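Local coordinates for protein putative protease (Parabacteroides distasonis ATCC 8503, PDB 3KD4) that is of unconfirmed function but may be an exported protease, with two domains of unknown function, at residues K231-F236 / N295-A300. Numbering follows the deposited sequence.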
ATOM      1  N   LYS A 231     -17.092   5.178 -24.460  1.00 21.25           N
ATOM      2  CA  LYS A 231     -17.799   6.445 -24.426  1.00 21.17           C
ATOM      3  C   LYS A 231     -19.276   6.280 -24.810  1.00 20.90           C
ATOM      4  O   LYS A 231     -20.142   6.845 -24.182  1.00 20.74           O
ATOM      5  CB  LYS A 231     -17.148   7.449 -25.362  1.00 21.67           C
ATOM      6  CG  LYS A 231     -15.742   7.902 -24.905  1.00 23.88           C
ATOM      7  CD  LYS A 231     -14.998   8.578 -26.046  1.00 27.62           C
ATOM      8  CE  LYS A 231     -13.627   9.062 -25.602  1.00 30.70           C
ATOM      9  NZ  LYS A 231     -12.840   9.624 -26.747  1.00 35.15           N
ATOM     10  N   THR A 232     -19.542   5.530 -25.866  1.00 21.50           N
ATOM     11  CA  THR A 232     -20.913   5.361 -26.360  1.00 20.86           C
ATOM     12  C   THR A 232     -21.697   4.623 -25.314  1.00 20.59           C
ATOM     13  O   THR A 232     -22.793   5.050 -24.964  1.00 21.19           O
ATOM     14  CB  THR A 232     -20.961   4.651 -27.720  1.00 21.57           C
ATOM     15  OG1 THR A 232     -20.216   5.420 -28.671  1.00 21.32           O
ATOM     16  CG2 THR A 232     -22.427   4.487 -28.217  1.00 20.58           C
ATOM     17  N   PHE A 233     -21.116   3.555 -24.774  1.00 20.54           N
ATOM     18  CA  PHE A 233     -21.767   2.770 -23.702  1.00 20.18           C
ATOM     19  C   PHE A 233     -22.097   3.621 -22.476  1.00 20.56           C
ATOM     20  O   PHE A 233     -23.177   3.472 -21.889  1.00 20.35           O
ATOM     21  CB  PHE A 233     -20.870   1.604 -23.314  1.00 19.55           C
ATOM     22  CG  PHE A 233     -21.512   0.536 -22.457  1.00 19.89           C
ATOM     23  CD1 PHE A 233     -22.889   0.306 -22.426  1.00 18.95           C
ATOM     24  CD2 PHE A 233     -20.702  -0.295 -21.716  1.00 20.78           C
ATOM     25  CE1 PHE A 233     -23.412  -0.718 -21.641  1.00 20.21           C
ATOM     26  CE2 PHE A 233     -21.229  -1.317 -20.929  1.00 23.47           C
ATOM     27  CZ  PHE A 233     -22.593  -1.537 -20.906  1.00 20.51           C
ATOM     28  N   ALA A 234     -21.168   4.498 -22.092  1.00 21.12           N
ATOM     29  CA  ALA A 234     -21.346   5.398 -20.935  1.00 21.64           C
ATOM     30  C   ALA A 234     -22.569   6.283 -21.147  1.00 21.94           C
ATOM     31  O   ALA A 234     -23.391   6.447 -20.246  1.00 21.16           O
ATOM     32  CB  ALA A 234     -20.064   6.277 -20.714  1.00 21.05           C
ATOM     33  N   GLN A 235     -22.686   6.812 -22.359  1.00 22.29           N
ATOM     34  CA  GLN A 235     -23.831   7.635 -22.727  1.00 24.04           C
ATOM     35  C   GLN A 235     -25.151   6.851 -22.734  1.00 22.55           C
ATOM     36  O   GLN A 235     -26.120   7.283 -22.122  1.00 22.47           O
ATOM     37  CB  GLN A 235     -23.595   8.305 -24.082  1.00 24.88           C
ATOM     38  CG  GLN A 235     -22.398   9.247 -24.033  1.00 28.99           C
ATOM     39  CD  GLN A 235     -22.016   9.771 -25.391  1.00 34.82           C
ATOM     40  OE1 GLN A 235     -22.425   9.232 -26.429  1.00 39.30           O
ATOM     41  NE2 GLN A 235     -21.223  10.830 -25.400  1.00 38.20           N
ATOM     42  N   PHE A 236     -25.167   5.686 -23.364  1.00 21.80           N
ATOM     43  CA  PHE A 236     -26.348   4.835 -23.315  1.00 21.95           C
ATOM     44  C   PHE A 236     -26.750   4.509 -21.889  1.00 21.26           C
ATOM     45  O   PHE A 236     -27.929   4.510 -21.568  1.00 19.79           O
ATOM     46  CB  PHE A 236     -26.134   3.520 -24.077  1.00 22.43           C
ATOM     47  CG  PHE A 236     -25.988   3.679 -25.559  1.00 23.13           C
ATOM     48  CD1 PHE A 236     -26.395   4.824 -26.212  1.00 26.61           C
ATOM     49  CD2 PHE A 236     -25.474   2.645 -26.313  1.00 25.66           C
ATOM     50  CE1 PHE A 236     -26.266   4.932 -27.607  1.00 27.50           C
ATOM     51  CE2 PHE A 236     -25.360   2.744 -27.692  1.00 25.71           C
ATOM     52  CZ  PHE A 236     -25.753   3.876 -28.332  1.00 24.91           C
ATOM     53  N   ASN A 295     -12.602   7.141 -15.922  1.00 17.75           N
ATOM     54  CA  ASN A 295     -12.428   8.516 -16.397  1.00 18.32           C
ATOM     55  C   ASN A 295     -13.048   8.757 -17.794  1.00 18.33           C
ATOM     56  O   ASN A 295     -13.793   9.733 -17.993  1.00 19.44           O
ATOM     57  CB  ASN A 295     -10.925   8.842 -16.395  1.00 19.23           C
ATOM     58  CG  ASN A 295     -10.633  10.258 -16.820  1.00 19.18           C
ATOM     59  OD1 ASN A 295     -11.200  11.210 -16.290  1.00 21.17           O
ATOM     60  ND2 ASN A 295      -9.767  10.396 -17.808  1.00 19.56           N
ATOM     61  N   VAL A 296     -12.765   7.873 -18.741  1.00 17.38           N
ATOM     62  CA  VAL A 296     -13.313   7.999 -20.103  1.00 18.28           C
ATOM     63  C   VAL A 296     -14.847   7.943 -20.072  1.00 18.02           C
ATOM     64  O   VAL A 296     -15.527   8.741 -20.705  1.00 17.33           O
ATOM     65  CB  VAL A 296     -12.786   6.889 -21.016  1.00 18.59           C
ATOM     66  CG1 VAL A 296     -13.623   6.779 -22.302  1.00 17.83           C
ATOM     67  CG2 VAL A 296     -11.278   7.122 -21.322  1.00 19.67           C
HETATM   68  N   MSE A 297     -15.385   7.024 -19.290  1.00 18.41           N
HETATM   69  CA  MSE A 297     -16.835   6.830 -19.261  1.00 18.53           C
HETATM   70  C   MSE A 297     -17.512   7.987 -18.533  1.00 19.16           C
HETATM   71  O   MSE A 297     -18.520   8.525 -19.016  1.00 19.41           O
HETATM   72  CB  MSE A 297     -17.166   5.488 -18.625  1.00 18.03           C
HETATM   73  CG  MSE A 297     -16.751   4.343 -19.486  1.00 18.64           C
HETATM   74 SE   MSE A 297     -17.326   2.573 -18.822  0.75 16.20          SE
HETATM   75  CE  MSE A 297     -19.176   2.709 -19.466  1.00 16.86           C
ATOM     76  N   LEU A 298     -16.979   8.383 -17.375  1.00 18.94           N
ATOM     77  CA  LEU A 298     -17.530   9.567 -16.680  1.00 19.77           C
ATOM     78  C   LEU A 298     -17.556  10.803 -17.580  1.00 19.98           C
ATOM     79  O   LEU A 298     -18.595  11.447 -17.723  1.00 19.97           O
ATOM     80  CB  LEU A 298     -16.771   9.883 -15.399  1.00 19.93           C
ATOM     81  CG  LEU A 298     -16.904   8.833 -14.293  1.00 21.22           C
ATOM     82  CD1 LEU A 298     -15.878   9.126 -13.177  1.00 19.56           C
ATOM     83  CD2 LEU A 298     -18.329   8.792 -13.752  1.00 20.89           C
ATOM     84  N   ASN A 299     -16.428  11.120 -18.215  1.00 20.68           N
ATOM     85  CA  ASN A 299     -16.393  12.269 -19.125  1.00 21.65           C
ATOM     86  C   ASN A 299     -17.391  12.143 -20.266  1.00 22.13           C
ATOM     87  O   ASN A 299     -18.050  13.125 -20.609  1.00 22.83           O
ATOM     88  CB  ASN A 299     -14.998  12.518 -19.659  1.00 21.22           C
ATOM     89  CG  ASN A 299     -14.123  13.238 -18.643  1.00 22.34           C
ATOM     90  OD1 ASN A 299     -14.372  14.386 -18.321  1.00 19.91           O
ATOM     91  ND2 ASN A 299     -13.118  12.550 -18.120  1.00 19.09           N
ATOM     92  N   ALA A 300     -17.520  10.944 -20.829  1.00 21.97           N
ATOM     93  CA  ALA A 300     -18.430  10.742 -21.954  1.00 22.29           C
ATOM     94  C   ALA A 300     -19.855  10.960 -21.493  1.00 22.75           C
ATOM     95  O   ALA A 300     -20.699  11.377 -22.286  1.00 24.32           O
ATOM     96  CB  ALA A 300     -18.240   9.341 -22.577  1.00 21.09           C
TER
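A234 and A300 are the two small bumps that let helix 228-238 settle against the C-terminal end of helix 287-300. The segment axes come within 7.9 Å, crossing at -51°. The methyl of A300 fills a dip walled by K231 CA, CB, CG and O, with A300 CB 3.5 Å from K231 CA and A234 CB beside it. In return A234 CB fills the hollow formed by M297 O, CA and CB, 3.2 Å from M297 O, next to A300 CB at 4.0 Å.

Longer chains close round this pair of methyls. K231 has CG anti to its carbonyl carbon and stays extended beyond it; the aliphatic part crosses V296 at about a right angle, bringing K231 CG to 3.5 Å from V296 CG1, while K231 NZ hydrogen-bonds to the carbonyl oxygen of Q226. M297, a selenomethionine, bends at its last torsion (chi3 79°), which brings M297 CE over the backbone of A234, 3.8 Å from A234 CA. M297 CE also comes up obliquely to the F233 ring, 4.1 Å from F233 CD2.

This is helix-helix packing in the mostly helical part of the chain between strand 202-206 and the five-stranded antiparallel sheet with strand 305-312 at its centre, consistent with a transglutaminase-like core, in which a helix packs on an antiparallel sheet. Helix 244-258 is the third member: its I251 touches both A234 and M297, and H254 meets the F233 ring edge-to-face.

At the end of helix 287-300, Q235 stretches across to donate from NE2 to A300 O, a 3.2 Å bond with an N-H...O angle of 156°. The oxygen lies in the plane of the Q235 amide, whereas the donor is tilted from the carbonyl plane.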